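Local structure of dihydroorotase (Saccharomyces cerevisiae S288C, 6L0A) at residues Ser36-Pro42 / Thr69-Tyr75; Val153-Glu157 / Lys230-Lys234; Lys175-Glu179 / Ser310-Val314. The protein catalyses the reversible, zinc-dependent interconversion of N-carbamoyl-L-aspartate and (S)-dihydroorotate, the third step of de novo pyrimidine biosynthesis. One frame throughout, in Å; residues are numbered along the deposited sequence.

Interaction 1: residues Ser36-Pro42 / Thr69-Tyr75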
# COMPACT_ATOMS: atom_id res chain seq x y z
N SER C 36 29.99 11.71 -3.22
CA SER C 36 31.32 11.80 -2.61
C SER C 36 31.28 11.56 -1.11
O SER C 36 32.18 10.90 -0.57
CB SER C 36 31.92 13.18 -2.89
OG SER C 36 33.10 13.37 -2.13
N ILE C 37 30.24 12.07 -0.44
CA ILE C 37 30.11 12.06 1.02
C ILE C 37 28.84 11.30 1.37
O ILE C 37 27.77 11.61 0.83
CB ILE C 37 30.05 13.49 1.58
CG1 ILE C 37 31.30 14.29 1.22
CG2 ILE C 37 29.84 13.47 3.09
CD1 ILE C 37 31.04 15.80 1.13
N ALA C 38 28.94 10.34 2.29
CA ALA C 38 27.81 9.52 2.71
C ALA C 38 27.66 9.54 4.22
O ALA C 38 28.64 9.32 4.95
CB ALA C 38 27.98 8.07 2.24
N TYR C 39 26.44 9.77 4.71
CA TYR C 39 26.13 9.64 6.13
C TYR C 39 25.51 8.26 6.34
O TYR C 39 24.43 7.98 5.82
CB TYR C 39 25.17 10.73 6.58
CG TYR C 39 24.88 10.76 8.07
CD1 TYR C 39 25.89 11.01 8.98
CD2 TYR C 39 23.59 10.55 8.55
CE1 TYR C 39 25.62 11.06 10.36
CE2 TYR C 39 23.31 10.59 9.92
CZ TYR C 39 24.34 10.85 10.82
OH TYR C 39 24.09 10.92 12.17
N ILE C 40 26.20 7.42 7.11
CA ILE C 40 25.94 5.98 7.18
C ILE C 40 25.00 5.68 8.35
O ILE C 40 25.32 5.97 9.51
CB ILE C 40 27.24 5.19 7.33
CG1 ILE C 40 28.17 5.47 6.15
CG2 ILE C 40 26.97 3.69 7.49
CD1 ILE C 40 27.63 4.93 4.80
N MET C 41 23.87 5.05 8.05
CA MET C 41 22.88 4.80 9.09
C MET C 41 23.26 3.58 9.93
O MET C 41 24.01 2.71 9.48
CB MET C 41 21.51 4.63 8.45
CG MET C 41 20.94 5.97 7.92
SD MET C 41 20.74 7.17 9.25
CE MET C 41 20.52 8.74 8.40
N PRO C 42 22.75 3.49 11.17
CA PRO C 42 23.29 2.52 12.13
C PRO C 42 22.39 1.33 12.47
O PRO C 42 22.64 0.65 13.47
CB PRO C 42 23.51 3.39 13.37
CG PRO C 42 22.29 4.27 13.36
CD PRO C 42 22.00 4.56 11.87
N THR C 69 33.87 9.61 1.38
CA THR C 69 33.95 10.23 2.70
C THR C 69 32.78 9.74 3.54
O THR C 69 31.62 9.95 3.16
CB THR C 69 33.93 11.74 2.57
OG1 THR C 69 35.11 12.16 1.86
CG2 THR C 69 33.86 12.41 3.95
N PHE C 70 33.07 9.09 4.67
CA PHE C 70 32.07 8.42 5.48
C PHE C 70 31.84 9.20 6.77
O PHE C 70 32.78 9.39 7.55
CB PHE C 70 32.50 6.99 5.81
CG PHE C 70 32.46 6.07 4.63
CD1 PHE C 70 31.24 5.69 4.09
CD2 PHE C 70 33.63 5.60 4.05
CE1 PHE C 70 31.18 4.85 3.00
CE2 PHE C 70 33.58 4.76 2.94
CZ PHE C 70 32.36 4.38 2.41
N LEU C 71 30.61 9.64 6.99
CA LEU C 71 30.18 10.23 8.25
C LEU C 71 29.29 9.21 8.96
O LEU C 71 28.38 8.66 8.35
CB LEU C 71 29.42 11.53 8.02
CG LEU C 71 30.09 12.58 7.13
CD1 LEU C 71 29.14 13.76 6.91
CD2 LEU C 71 31.43 13.03 7.72
N MET C 72 29.57 8.97 10.24
CA MET C 72 29.03 7.81 10.94
C MET C 72 28.02 8.24 12.00
O MET C 72 27.99 9.40 12.42
CB MET C 72 30.15 7.00 11.59
CG MET C 72 31.29 6.63 10.63
SD MET C 72 30.78 5.60 9.23
CE MET C 72 30.26 4.09 10.05
N SER C 73 27.20 7.29 12.45
CA SER C 73 26.18 7.58 13.45
C SER C 73 26.06 6.44 14.45
O SER C 73 26.42 5.29 14.20
CB SER C 73 24.80 7.82 12.81
OG SER C 73 24.40 6.65 12.09
N PHE C 74 25.52 6.80 15.62
CA PHE C 74 24.99 5.86 16.59
C PHE C 74 23.48 5.69 16.40
O PHE C 74 22.79 6.59 15.93
CB PHE C 74 25.25 6.33 18.02
CG PHE C 74 26.63 6.03 18.55
CD1 PHE C 74 27.38 4.97 18.06
CD2 PHE C 74 27.16 6.79 19.58
CE1 PHE C 74 28.65 4.68 18.57
CE2 PHE C 74 28.42 6.53 20.10
CZ PHE C 74 29.17 5.47 19.60
N TYR C 75 22.99 4.54 16.81
CA TYR C 75 21.57 4.23 16.88
C TYR C 75 21.05 4.63 18.26
O TYR C 75 21.66 4.29 19.27
CB TYR C 75 21.42 2.74 16.63
CG TYR C 75 20.06 2.08 16.58
CD1 TYR C 75 19.33 1.84 17.74
CD2 TYR C 75 19.57 1.61 15.37
CE1 TYR C 75 18.11 1.17 17.68
CE2 TYR C 75 18.36 0.93 15.30
CZ TYR C 75 17.64 0.72 16.45
OH TYR C 75 16.44 0.05 16.38
O HOH W 1 35.06 11.78 -0.82
O HOH W 2 27.07 4.51 11.50
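Side chains alternate between the two faces of this parallel strand pair. Ile37, Tyr39, Thr69 and Leu71 share one face: Ile37 (chi1 m, chi2 t) sets CG2 3.9 Å from Leu71 CD1, while the t rotamer of Tyr39 swings its ring along the neighbouring strand, placing CD1 3.7 Å from Leu71 CB and OH 3.2 Å from Ser73 CB. That hydroxyl bonds to Asn135. Ala38 and Phe70 occupy the other face, where Phe70 CD1 lies 3.7 Å from Ile40 CG1 and helices 20-32 and 51-64 cover the layer. Strands 37-40 and 69-71, with helix 51-64 between them in sequence, form a beta-alpha-beta unit of the TIM-barrel-type hydrolase fold. Four backbone bonds fix the register: Thr69 N to Ser36 O (2.9 Å), Ala38 N to Thr69 O (2.8 Å), Leu71 N to Ala38 O (2.9 Å) and Ile40 N to Leu71 O (2.8 Å). Beyond them Ser73, chi1 p, donates a hydrogen bond from OG to Ile40 O at 2.8 Å. Met72, m at all three chi angles, folds back until SD is 4.0 Å from Ile40 CB. Met41 instead points CA-to-CB away from 69-75, its side chain touching the zinc ligands His14 and His16.

Interaction 2: residues Val153-Glu157 / Lys230-Lys234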
# COMPACT_ATOMS: atom_id res chain seq x y z
N VAL C 153 -0.19 4.16 8.68
CA VAL C 153 0.98 4.51 7.88
C VAL C 153 0.78 5.82 7.12
O VAL C 153 1.76 6.44 6.71
CB VAL C 153 1.35 3.38 6.89
CG1 VAL C 153 1.85 2.14 7.64
CG2 VAL C 153 0.15 3.05 5.99
N LEU C 154 -0.46 6.27 6.92
CA LEU C 154 -0.64 7.48 6.14
C LEU C 154 -0.54 8.76 6.96
O LEU C 154 -0.14 9.79 6.42
CB LEU C 154 -1.99 7.47 5.43
CG LEU C 154 -2.07 6.62 4.18
CD1 LEU C 154 -3.50 6.70 3.73
CD2 LEU C 154 -1.11 7.10 3.09
N ASN C 155 -0.91 8.73 8.24
CA ASN C 155 -0.80 9.92 9.06
C ASN C 155 0.29 9.82 10.13
O ASN C 155 0.40 10.72 10.97
CB ASN C 155 -2.15 10.28 9.71
CG ASN C 155 -2.61 9.27 10.75
OD1 ASN C 155 -1.97 8.25 11.02
ND2 ASN C 155 -3.75 9.58 11.38
N ALA C 156 1.12 8.76 10.11
CA ALA C 156 2.09 8.58 11.20
C ALA C 156 3.15 9.67 11.21
O ALA C 156 3.66 10.04 12.28
CB ALA C 156 2.73 7.19 11.11
N GLU C 157 3.50 10.21 10.04
CA GLU C 157 4.46 11.31 9.96
C GLU C 157 3.86 12.61 10.48
O GLU C 157 4.46 13.30 11.32
CB GLU C 157 4.94 11.48 8.52
CG GLU C 157 5.86 12.65 8.33
CD GLU C 157 6.45 12.69 6.93
OE1 GLU C 157 6.21 13.67 6.22
OE2 GLU C 157 7.14 11.73 6.54
N LYS C 230 9.48 2.87 4.19
CA LYS C 230 8.94 3.71 5.24
C LYS C 230 9.71 5.03 5.29
O LYS C 230 10.92 5.03 5.07
CB LYS C 230 9.01 3.00 6.63
CG LYS C 230 8.24 1.65 6.70
CD LYS C 230 6.76 1.81 6.41
CE LYS C 230 6.04 2.52 7.52
NZ LYS C 230 5.75 1.62 8.72
N PRO C 231 9.03 6.18 5.48
CA PRO C 231 7.58 6.31 5.46
C PRO C 231 7.07 6.01 4.06
O PRO C 231 7.83 6.18 3.08
CB PRO C 231 7.32 7.78 5.86
CG PRO C 231 8.69 8.35 6.25
CD PRO C 231 9.71 7.48 5.56
N VAL C 232 5.84 5.51 3.96
CA VAL C 232 5.32 5.13 2.65
C VAL C 232 5.13 6.39 1.81
O VAL C 232 4.90 7.48 2.33
CB VAL C 232 3.99 4.36 2.79
CG1 VAL C 232 4.17 3.12 3.69
CG2 VAL C 232 2.88 5.27 3.32
N ALA C 233 5.24 6.22 0.49
CA ALA C 233 4.87 7.29 -0.43
C ALA C 233 3.36 7.53 -0.35
O ALA C 233 2.58 6.58 -0.26
CB ALA C 233 5.28 6.94 -1.86
N LYS C 234 2.95 8.79 -0.35
CA LYS C 234 1.60 9.17 0.04
C LYS C 234 0.85 9.70 -1.19
O LYS C 234 0.91 9.05 -2.24
CB LYS C 234 1.66 10.12 1.22
CG LYS C 234 2.22 9.41 2.45
CD LYS C 234 2.48 10.35 3.61
CE LYS C 234 2.86 9.56 4.86
NZ LYS C 234 4.20 8.85 4.81
O HOH W 3 4.43 5.46 6.54
O HOH W 4 3.59 8.28 7.65
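Val153 aims its CB at the loop 230-234 and meets it with aliphatic surface: Val153 CB lies 4.3 Å from Val232 CG1, and Val153 CG1 is 4.1 Å from Lys230 NZ, an amine that bonds to Val104 O. The carbonyl of Val153 takes up the polar part of the contact. Water 3 links Val153 O (2.8 Å) to Val232 N (2.9 Å), and water 4 sits 2.8 Å from Val153 O, 3.0 Å from Lys234 NZ and 3.1 Å from Glu157 N. With no direct hydrogen bond between the segments, the two waters, together with Thr182, make the polar connection. Leu154 follows, its CD2 4.1 Å from Lys234 CG and 4.4 Å from Val232 CG2, while Leu154 O approaches Lys234 CE at 3.4 Å. In the two-chain assembly Leu154 packs on Leu154 of the second subunit, and Val153 N bonds to Asp219 of that subunit, so the contact borders the interface. The segment is the entry to helix 156-170 of the metallo-dependent hydrolase barrel; the loop opposite contributes Lys230 to the malate pocket and, through the cis-peptide-linked Pro231, touches the zinc ligand His180. Glu157 extends (chi1 and chi2 both t) to bring OE2 3.7 Å from Pro231 CG. Its OE2 stays 4.5 Å from Lys234 NZ, beyond salt-bridge range; both instead bond to Thr182 OG1. Lys234 NZ also turns back within its own segment to donate to Val232 O at 2.9 Å.

Interaction 3: residues Lys175-Glu179 / Ser310-Val314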
# COMPACT_ATOMS: atom_id res chain seq x y z
N LYS C 175 21.21 20.58 16.32
CA LYS C 175 20.87 20.34 14.92
C LYS C 175 19.99 19.09 14.83
O LYS C 175 20.36 18.03 15.34
CB LYS C 175 22.14 20.17 14.08
CG LYS C 175 22.87 21.49 13.82
CD LYS C 175 24.00 21.32 12.81
CE LYS C 175 25.30 20.82 13.44
NZ LYS C 175 26.44 20.77 12.47
N ILE C 176 18.82 19.24 14.23
CA ILE C 176 17.85 18.15 14.12
C ILE C 176 17.43 18.03 12.66
O ILE C 176 17.15 19.03 12.00
CB ILE C 176 16.62 18.38 15.01
CG1 ILE C 176 16.99 18.47 16.48
CG2 ILE C 176 15.58 17.26 14.82
CD1 ILE C 176 15.82 18.89 17.36
N ILE C 177 17.37 16.80 12.16
CA ILE C 177 16.90 16.56 10.81
C ILE C 177 15.67 15.68 10.86
O ILE C 177 15.70 14.59 11.45
CB ILE C 177 17.97 15.91 9.91
CG1 ILE C 177 19.22 16.80 9.83
CG2 ILE C 177 17.40 15.68 8.51
CD1 ILE C 177 20.33 16.19 9.01
N LEU C 178 14.60 16.14 10.23
CA LEU C 178 13.46 15.27 9.94
C LEU C 178 13.81 14.52 8.66
O LEU C 178 13.71 15.06 7.56
CB LEU C 178 12.18 16.09 9.80
CG LEU C 178 10.87 15.31 9.66
CD1 LEU C 178 10.63 14.35 10.82
CD2 LEU C 178 9.70 16.26 9.48
N GLU C 179 14.26 13.28 8.81
CA GLU C 179 14.74 12.51 7.67
C GLU C 179 13.59 12.14 6.74
O GLU C 179 12.44 12.01 7.16
CB GLU C 179 15.45 11.24 8.15
CG GLU C 179 16.71 11.50 9.00
CD GLU C 179 17.85 12.07 8.18
OE1 GLU C 179 17.83 11.89 6.95
OE2 GLU C 179 18.78 12.68 8.76
N SER C 310 27.02 22.21 4.26
CA SER C 310 26.92 23.32 5.21
C SER C 310 26.30 22.87 6.54
O SER C 310 26.79 23.24 7.61
CB SER C 310 26.10 24.46 4.58
OG SER C 310 25.76 25.45 5.54
N PHE C 311 25.22 22.09 6.48
CA PHE C 311 24.52 21.68 7.71
C PHE C 311 25.38 20.76 8.56
O PHE C 311 25.41 20.89 9.79
CB PHE C 311 23.19 21.00 7.35
CG PHE C 311 22.29 20.75 8.53
CD1 PHE C 311 21.43 21.73 8.97
CD2 PHE C 311 22.32 19.54 9.19
CE1 PHE C 311 20.59 21.51 10.06
CE2 PHE C 311 21.49 19.32 10.28
CZ PHE C 311 20.62 20.31 10.71
N TYR C 312 26.07 19.81 7.93
CA TYR C 312 26.92 18.90 8.68
C TYR C 312 28.30 19.50 8.92
O TYR C 312 29.14 18.85 9.57
CB TYR C 312 27.05 17.57 7.94
CG TYR C 312 25.91 16.60 8.21
CD1 TYR C 312 24.74 16.63 7.46
CD2 TYR C 312 26.01 15.66 9.23
CE1 TYR C 312 23.69 15.74 7.72
CE2 TYR C 312 24.98 14.77 9.50
CZ TYR C 312 23.83 14.81 8.75
OH TYR C 312 22.81 13.92 9.03
N GLU C 313 28.54 20.70 8.40
CA GLU C 313 29.80 21.43 8.54
C GLU C 313 30.99 20.55 8.16
O GLU C 313 31.94 20.36 8.93
CB GLU C 313 29.94 22.00 9.96
CG GLU C 313 28.78 22.93 10.29
CD GLU C 313 28.79 23.46 11.73
OE1 GLU C 313 29.75 24.16 12.09
OE2 GLU C 313 27.84 23.15 12.47
N VAL C 314 30.91 20.00 6.95
CA VAL C 314 31.96 19.15 6.40
C VAL C 314 33.11 20.04 5.96
O VAL C 314 32.91 21.02 5.23
CB VAL C 314 31.42 18.32 5.22
CG1 VAL C 314 32.48 17.35 4.71
CG2 VAL C 314 30.15 17.56 5.63
O HOH W 5 28.31 18.44 12.75
O HOH W 6 20.93 13.49 7.29
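A single lysine amine gathers the C-terminal end of a helix: Lys175 NZ donates to Phe311 O at 2.9 Å and forms a salt bridge with Glu313 OE2 at 2.8 Å. Glu313, at phi 51° and psi 54°, is the C-prime residue of the Schellman motif that terminates helix 300-312, and its Glu313 N to Ser310 O bond is weak at 3.2 Å. The contact thus joins a helix end to strand 175-178, part of the parallel sheet of the TIM-barrel-type hydrolase fold, where 175-178 runs between strands 133-136 and 205-209. Closer to its backbone, the lysine chain meets the Phe311 ring. Lys175 CD stands 4.2 Å from the ring centroid and 14° off its normal, a CH-pi contact over the face; the charge itself, with Lys175 NZ 5.7 Å from the Phe311 centroid, adds at most a weak attraction. The t rotamer of Phe311 (chi1 -170°) also carries the ring to Ile177, with CE2 only 3.4 Å from Ile177 CG1. Ile177 in turn bridges both aromatic residues, its CD1 lying 3.6 Å from Tyr312 CE1. Alternation along the strand explains the pattern, since the CA-to-CB bonds of Lys175 and Ile177 point toward the helix end and that of Ile176 away; Ile176 packs on helix 156-170. Near the strand's far end, Glu179 bonds to Thr208, Asn135 and the zinc ligand His14, so the network reaches the metal site. Tyr312 OH also bonds to Asn135, and water 6 connects the two side chains, 2.7 Å from Glu179 OE2 and 2.6 Å from Tyr312 OH.

Overall arrangement
Interactions 1 and 3 adjoin, with centres 12 Å apart: Tyr39 CE2 lies 3.5 Å from Tyr312 OH, and Ile37 CD1 is 4.2 Å from Val314 CG1. Asn135 is shared, hydrogen-bonded to Tyr39 through OD1 and to Tyr312 and Glu179 through ND2. Interaction 2 stands across the chain's centre from interaction 1, 24 Å between centres, and comes within about 5 Å of interaction 3 at the nearest atoms; helix 156-170 leads on to strand 175-178. All three converge on the active site. The side chains of Met41, Pro231 and Glu179 are about 4, 5 and 6 Å from a zinc ion, and that of Lys230 is about 4 Å from the bound malate.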